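Local coordinates for alpha-rhamnosidase (Dictyoglomus thermophilum, PDB 6I60), which probably hydrolyses terminal non-reducing alpha-L-rhamnose residues from alpha-L-rhamnosides, as a glycoside hydrolase, at residues A569-V581 and G836-I848. Residues are numbered along the deposited sequence; the frame is centred on the assembly and turned at random.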
loop_
_atom_site.group_PDB
_atom_site.type_symbol
_atom_site.label_atom_id
_atom_site.label_comp_id
_atom_site.label_asym_id
_atom_site.label_seq_id
_atom_site.Cartn_x
_atom_site.Cartn_y
_atom_site.Cartn_z
ATOM N N ALA A 569 11.988 1.621 2.726
ATOM C CA ALA A 569 12.434 1.414 4.099
ATOM C C ALA A 569 12.759 2.740 4.777
ATOM O O ALA A 569 12.423 2.942 5.950
ATOM C CB ALA A 569 13.643 0.482 4.126
ATOM N N TRP A 570 13.407 3.658 4.054
ATOM C CA TRP A 570 13.679 4.978 4.615
ATOM C C TRP A 570 12.391 5.754 4.855
ATOM O O TRP A 570 12.317 6.554 5.795
ATOM C CB TRP A 570 14.611 5.763 3.692
ATOM C CG TRP A 570 14.855 7.169 4.142
ATOM C CD1 TRP A 570 14.240 8.296 3.679
ATOM C CD2 TRP A 570 15.779 7.600 5.147
ATOM N NE1 TRP A 570 14.725 9.403 4.334
ATOM C CE2 TRP A 570 15.672 9.003 5.239
ATOM C CE3 TRP A 570 16.689 6.938 5.977
ATOM C CZ2 TRP A 570 16.439 9.754 6.128
ATOM C CZ3 TRP A 570 17.450 7.686 6.859
ATOM C CH2 TRP A 570 17.319 9.079 6.928
ATOM N N TYR A 571 11.372 5.534 4.021
ATOM C CA TYR A 571 10.083 6.181 4.242
ATOM C C TYR A 571 9.441 5.697 5.535
ATOM O O TYR A 571 8.830 6.486 6.266
ATOM C CB TYR A 571 9.155 5.923 3.053
ATOM C CG TYR A 571 9.367 6.862 1.885
ATOM C CD1 TYR A 571 9.944 8.113 2.069
ATOM C CD2 TYR A 571 8.989 6.497 0.599
ATOM C CE1 TYR A 571 10.138 8.972 1.004
ATOM C CE2 TYR A 571 9.181 7.350 -0.471
ATOM C CZ TYR A 571 9.756 8.585 -0.262
ATOM O OH TYR A 571 9.947 9.437 -1.324
ATOM N N LEU A 572 9.575 4.402 5.836
ATOM C CA LEU A 572 8.993 3.856 7.057
ATOM C C LEU A 572 9.635 4.452 8.304
ATOM O O LEU A 572 8.977 4.564 9.344
ATOM C CB LEU A 572 9.127 2.335 7.065
ATOM C CG LEU A 572 8.318 1.597 5.999
ATOM C CD1 LEU A 572 8.389 0.095 6.215
ATOM C CD2 LEU A 572 6.875 2.079 6.000
ATOM N N TYR A 573 10.909 4.836 8.223
ATOM C CA TYR A 573 11.553 5.503 9.348
ATOM C C TYR A 573 11.258 6.997 9.365
ATOM O O TYR A 573 11.186 7.598 10.441
ATOM C CB TYR A 573 13.065 5.261 9.310
ATOM C CG TYR A 573 13.836 6.105 10.299
ATOM C CD1 TYR A 573 13.762 5.851 11.662
ATOM C CD2 TYR A 573 14.628 7.162 9.872
ATOM C CE1 TYR A 573 14.460 6.624 12.574
ATOM C CE2 TYR A 573 15.331 7.938 10.776
ATOM C CZ TYR A 573 15.241 7.665 12.126
ATOM O OH TYR A 573 15.933 8.432 13.033
ATOM N N GLN A 574 11.071 7.606 8.192
ATOM C CA GLN A 574 10.859 9.049 8.130
ATOM C C GLN A 574 9.469 9.430 8.627
ATOM O O GLN A 574 9.320 10.391 9.391
ATOM C CB GLN A 574 11.074 9.547 6.700
ATOM C CG GLN A 574 10.710 11.010 6.475
ATOM C CD GLN A 574 10.790 11.421 5.011
ATOM O OE1 GLN A 574 10.469 10.639 4.115
ATOM N NE2 GLN A 574 11.217 12.656 4.763
ATOM N N TYR A 575 8.442 8.688 8.213
ATOM C CA TYR A 575 7.063 9.047 8.512
ATOM C C TYR A 575 6.467 8.267 9.675
ATOM O O TYR A 575 5.369 8.608 10.129
ATOM C CB TYR A 575 6.189 8.854 7.266
ATOM C CG TYR A 575 6.362 9.950 6.237
ATOM C CD1 TYR A 575 5.820 11.213 6.444
ATOM C CD2 TYR A 575 7.070 9.725 5.065
ATOM C CE1 TYR A 575 5.977 12.220 5.508
ATOM C CE2 TYR A 575 7.233 10.726 4.124
ATOM C CZ TYR A 575 6.685 11.972 4.352
ATOM O OH TYR A 575 6.843 12.969 3.419
ATOM N N TYR A 576 7.152 7.238 10.171
ATOM C CA TYR A 576 6.659 6.469 11.305
ATOM C C TYR A 576 7.657 6.335 12.445
ATOM O O TYR A 576 7.256 5.920 13.539
ATOM C CB TYR A 576 6.237 5.061 10.860
ATOM C CG TYR A 576 5.106 5.034 9.859
ATOM C CD1 TYR A 576 5.362 4.926 8.498
ATOM C CD2 TYR A 576 3.782 5.104 10.272
ATOM C CE1 TYR A 576 4.330 4.896 7.575
ATOM C CE2 TYR A 576 2.743 5.074 9.357
ATOM C CZ TYR A 576 3.023 4.969 8.010
ATOM O OH TYR A 576 1.997 4.942 7.092
ATOM N N GLY A 577 8.927 6.665 12.236
ATOM C CA GLY A 577 9.921 6.515 13.286
ATOM C C GLY A 577 10.213 5.076 13.655
ATOM O O GLY A 577 10.377 4.766 14.842
ATOM N N ASP A 578 10.279 4.189 12.668
ATOM C CA ASP A 578 10.544 2.768 12.880
ATOM C C ASP A 578 11.976 2.492 12.430
ATOM O O ASP A 578 12.217 2.082 11.293
ATOM C CB ASP A 578 9.540 1.903 12.121
ATOM C CG ASP A 578 9.702 0.426 12.420
ATOM O OD1 ASP A 578 10.371 0.095 13.420
ATOM O OD2 ASP A 578 9.161 -0.403 11.657
ATOM N N LYS A 579 12.930 2.723 13.335
ATOM C CA LYS A 579 14.326 2.428 13.040
ATOM C C LYS A 579 14.612 0.934 13.001
ATOM O O LYS A 579 15.663 0.534 12.489
ATOM C CB LYS A 579 15.238 3.102 14.069
ATOM C CG LYS A 579 14.962 2.695 15.509
ATOM C CD LYS A 579 15.768 3.539 16.489
ATOM C CE LYS A 579 16.998 2.794 16.985
ATOM N NZ LYS A 579 18.066 3.726 17.449
ATOM N N TYR A 580 13.704 0.105 13.520
ATOM C CA TYR A 580 13.938 -1.334 13.537
ATOM C C TYR A 580 13.881 -1.932 12.137
ATOM O O TYR A 580 14.623 -2.875 11.839
ATOM C CB TYR A 580 12.922 -2.015 14.450
ATOM C CG TYR A 580 12.935 -1.484 15.864
ATOM C CD1 TYR A 580 11.859 -0.765 16.365
ATOM C CD2 TYR A 580 14.024 -1.702 16.697
ATOM C CE1 TYR A 580 11.868 -0.277 17.658
ATOM C CE2 TYR A 580 14.042 -1.218 17.990
ATOM C CZ TYR A 580 12.960 -0.508 18.466
ATOM O OH TYR A 580 12.972 -0.024 19.755
ATOM N N VAL A 581 13.014 -1.404 11.269
ATOM C CA VAL A 581 12.961 -1.892 9.897
ATOM C C VAL A 581 14.219 -1.515 9.129
ATOM O O VAL A 581 14.515 -2.119 8.092
ATOM C CB VAL A 581 11.701 -1.367 9.182
ATOM C CG1 VAL A 581 11.922 0.049 8.673
ATOM C CG2 VAL A 581 11.315 -2.295 8.042
ATOM N N GLY A 836 0.865 22.333 3.346
ATOM C CA GLY A 836 2.061 22.817 4.003
ATOM C C GLY A 836 2.451 22.106 5.283
ATOM O O GLY A 836 2.925 22.750 6.223
ATOM N N VAL A 837 2.270 20.790 5.342
ATOM C CA VAL A 837 2.674 19.997 6.497
ATOM C C VAL A 837 3.663 18.937 6.024
ATOM O O VAL A 837 3.322 18.081 5.199
ATOM C CB VAL A 837 1.470 19.367 7.218
ATOM C CG1 VAL A 837 0.523 18.692 6.230
ATOM C CG2 VAL A 837 1.944 18.388 8.282
ATOM N N ARG A 838 4.893 19.012 6.528
ATOM C CA ARG A 838 5.950 18.083 6.159
ATOM C C ARG A 838 6.659 17.595 7.413
ATOM O O ARG A 838 6.558 18.195 8.485
ATOM C CB ARG A 838 6.975 18.721 5.209
ATOM C CG ARG A 838 6.480 19.953 4.477
ATOM C CD ARG A 838 7.472 20.401 3.421
ATOM N NE ARG A 838 8.804 20.620 3.977
ATOM C CZ ARG A 838 9.366 21.816 4.121
ATOM N NH1 ARG A 838 8.713 22.911 3.751
ATOM N NH2 ARG A 838 10.584 21.920 4.636
ATOM N N VAL A 839 7.391 16.498 7.262
ATOM C CA VAL A 839 8.122 15.911 8.378
ATOM C C VAL A 839 9.414 16.690 8.592
ATOM O O VAL A 839 10.209 16.869 7.662
ATOM C CB VAL A 839 8.394 14.418 8.126
ATOM C CG1 VAL A 839 8.955 14.200 6.727
ATOM C CG2 VAL A 839 9.338 13.867 9.173
ATOM N N GLY A 840 9.616 17.171 9.816
ATOM C CA GLY A 840 10.827 17.892 10.157
ATOM C C GLY A 840 11.877 16.979 10.751
ATOM O O GLY A 840 13.072 17.123 10.477
ATOM N N GLU A 841 11.437 16.033 11.574
ATOM C CA GLU A 841 12.291 15.000 12.135
ATOM C C GLU A 841 11.549 13.675 12.062
ATOM O O GLU A 841 10.316 13.649 12.157
ATOM C CB GLU A 841 12.684 15.309 13.589
ATOM C CG GLU A 841 13.437 16.621 13.765
ATOM C CD GLU A 841 14.929 16.495 13.509
ATOM O OE1 GLU A 841 15.333 15.641 12.690
ATOM O OE2 GLU A 841 15.703 17.258 14.127
ATOM N N PRO A 842 12.270 12.564 11.886
ATOM C CA PRO A 842 11.605 11.274 11.654
ATOM C C PRO A 842 10.595 10.938 12.744
ATOM O O PRO A 842 10.731 11.347 13.899
ATOM C CB PRO A 842 12.768 10.276 11.638
ATOM C CG PRO A 842 13.943 11.086 11.218
ATOM C CD PRO A 842 13.737 12.452 11.806
ATOM N N GLY A 843 9.566 10.188 12.355
ATOM C CA GLY A 843 8.490 9.876 13.272
ATOM C C GLY A 843 7.609 11.050 13.624
ATOM O O GLY A 843 6.881 10.988 14.618
ATOM N N TRP A 844 7.651 12.122 12.828
ATOM C CA TRP A 844 6.922 13.359 13.109
ATOM C C TRP A 844 7.309 13.944 14.464
ATOM O O TRP A 844 6.497 14.596 15.125
ATOM C CB TRP A 844 5.405 13.152 13.028
ATOM C CG TRP A 844 4.913 12.756 11.667
ATOM C CD1 TRP A 844 4.627 11.493 11.232
ATOM C CD2 TRP A 844 4.642 13.630 10.562
ATOM N NE1 TRP A 844 4.197 11.526 9.927
ATOM C CE2 TRP A 844 4.199 12.826 9.492
ATOM C CE3 TRP A 844 4.734 15.012 10.374
ATOM C CZ2 TRP A 844 3.847 13.360 8.253
ATOM C CZ3 TRP A 844 4.386 15.540 9.142
ATOM C CH2 TRP A 844 3.947 14.715 8.098
ATOM N N ASN A 845 8.553 13.709 14.892
ATOM C CA ASN A 845 9.027 14.301 16.139
ATOM C C ASN A 845 9.030 15.821 16.060
ATOM O O ASN A 845 8.786 16.499 17.064
ATOM C CB ASN A 845 10.423 13.777 16.475
ATOM C CG ASN A 845 10.393 12.646 17.488
ATOM O OD1 ASN A 845 10.355 12.878 18.696
ATOM N ND2 ASN A 845 10.407 11.411 16.996
ATOM N N LYS A 846 9.300 16.369 14.877
ATOM C CA LYS A 846 9.146 17.790 14.605
ATOM C C LYS A 846 8.329 17.938 13.332
ATOM O O LYS A 846 8.569 17.229 12.350
ATOM C CB LYS A 846 10.503 18.486 14.459
ATOM C CG LYS A 846 10.417 19.950 14.057
ATOM C CD LYS A 846 11.698 20.693 14.401
ATOM C CE LYS A 846 11.409 21.985 15.150
ATOM N NZ LYS A 846 12.649 22.575 15.729
ATOM N N ILE A 847 7.356 18.844 13.357
ATOM C CA ILE A 847 6.480 19.094 12.222
ATOM C C ILE A 847 6.757 20.494 11.696
ATOM O O ILE A 847 6.906 21.442 12.476
ATOM C CB ILE A 847 4.997 18.933 12.611
ATOM C CG1 ILE A 847 4.813 17.703 13.501
ATOM C CG2 ILE A 847 4.123 18.840 11.369
ATOM C CD1 ILE A 847 3.420 17.562 14.054
ATOM N N ILE A 848 6.834 20.621 10.376
ATOM C CA ILE A 848 7.051 21.901 9.712
ATOM C C ILE A 848 5.732 22.317 9.076
ATOM O O ILE A 848 5.247 21.664 8.143
ATOM C CB ILE A 848 8.172 21.823 8.667
ATOM C CG1 ILE A 848 9.435 21.223 9.284
ATOM C CG2 ILE A 848 8.466 23.201 8.101
ATOM C CD1 ILE A 848 10.597 21.134 8.325
#
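P842 is the bump at one end of this contact: its CB sits over a face of the Y573 ring, 3.9 Å from the ring centroid in a CH-pi contact, with CG beside CE2. With CG anti to its backbone N (chi1 170°), Y573 brings the ring against the proline, while L647 of helix 626-648 also packs on it. An alanine in place of Y573 would probably strip P842 of the ring face it packs on and open a gap beside its CB and CG. Past the proline, the two backbones meet at a pair of glycines, G577 CA and G843 CA lying 3.7 Å apart; both have positive phi, which favours glycine, and a side chain on either would probably crowd the facing backbone. Next to them G843 N donates a hydrogen bond of 3.0 Å to Q574 O, approaching from above the carbonyl plane, and P842 CA-H points at the same oxygen. At the other end V839 is the knob. Its CG1 nestles between the extended chain of Q574, 3.4 Å from NE2, and the Y575 ring, 3.8 Å from CE1. The indole of W844 lies against the same tyrosine, bringing CZ2 to the edge of its ring, 3.4 Å from CD1, in an oblique pair with planes at 51°. Beyond the contact, Y575 OH is bonded to E515. The C-terminal end of helix 564-576, in the six-hairpin glycosidase region, thus meets the turn between strands 837-841 and 846-849 of the C-terminal region. Side-chain contacts here are largely apolar and aromatic, with the G843 N to Q574 O bond tying the turn to the helix end and no salt bridge crossing, so the fit probably depends more on shape than on charge.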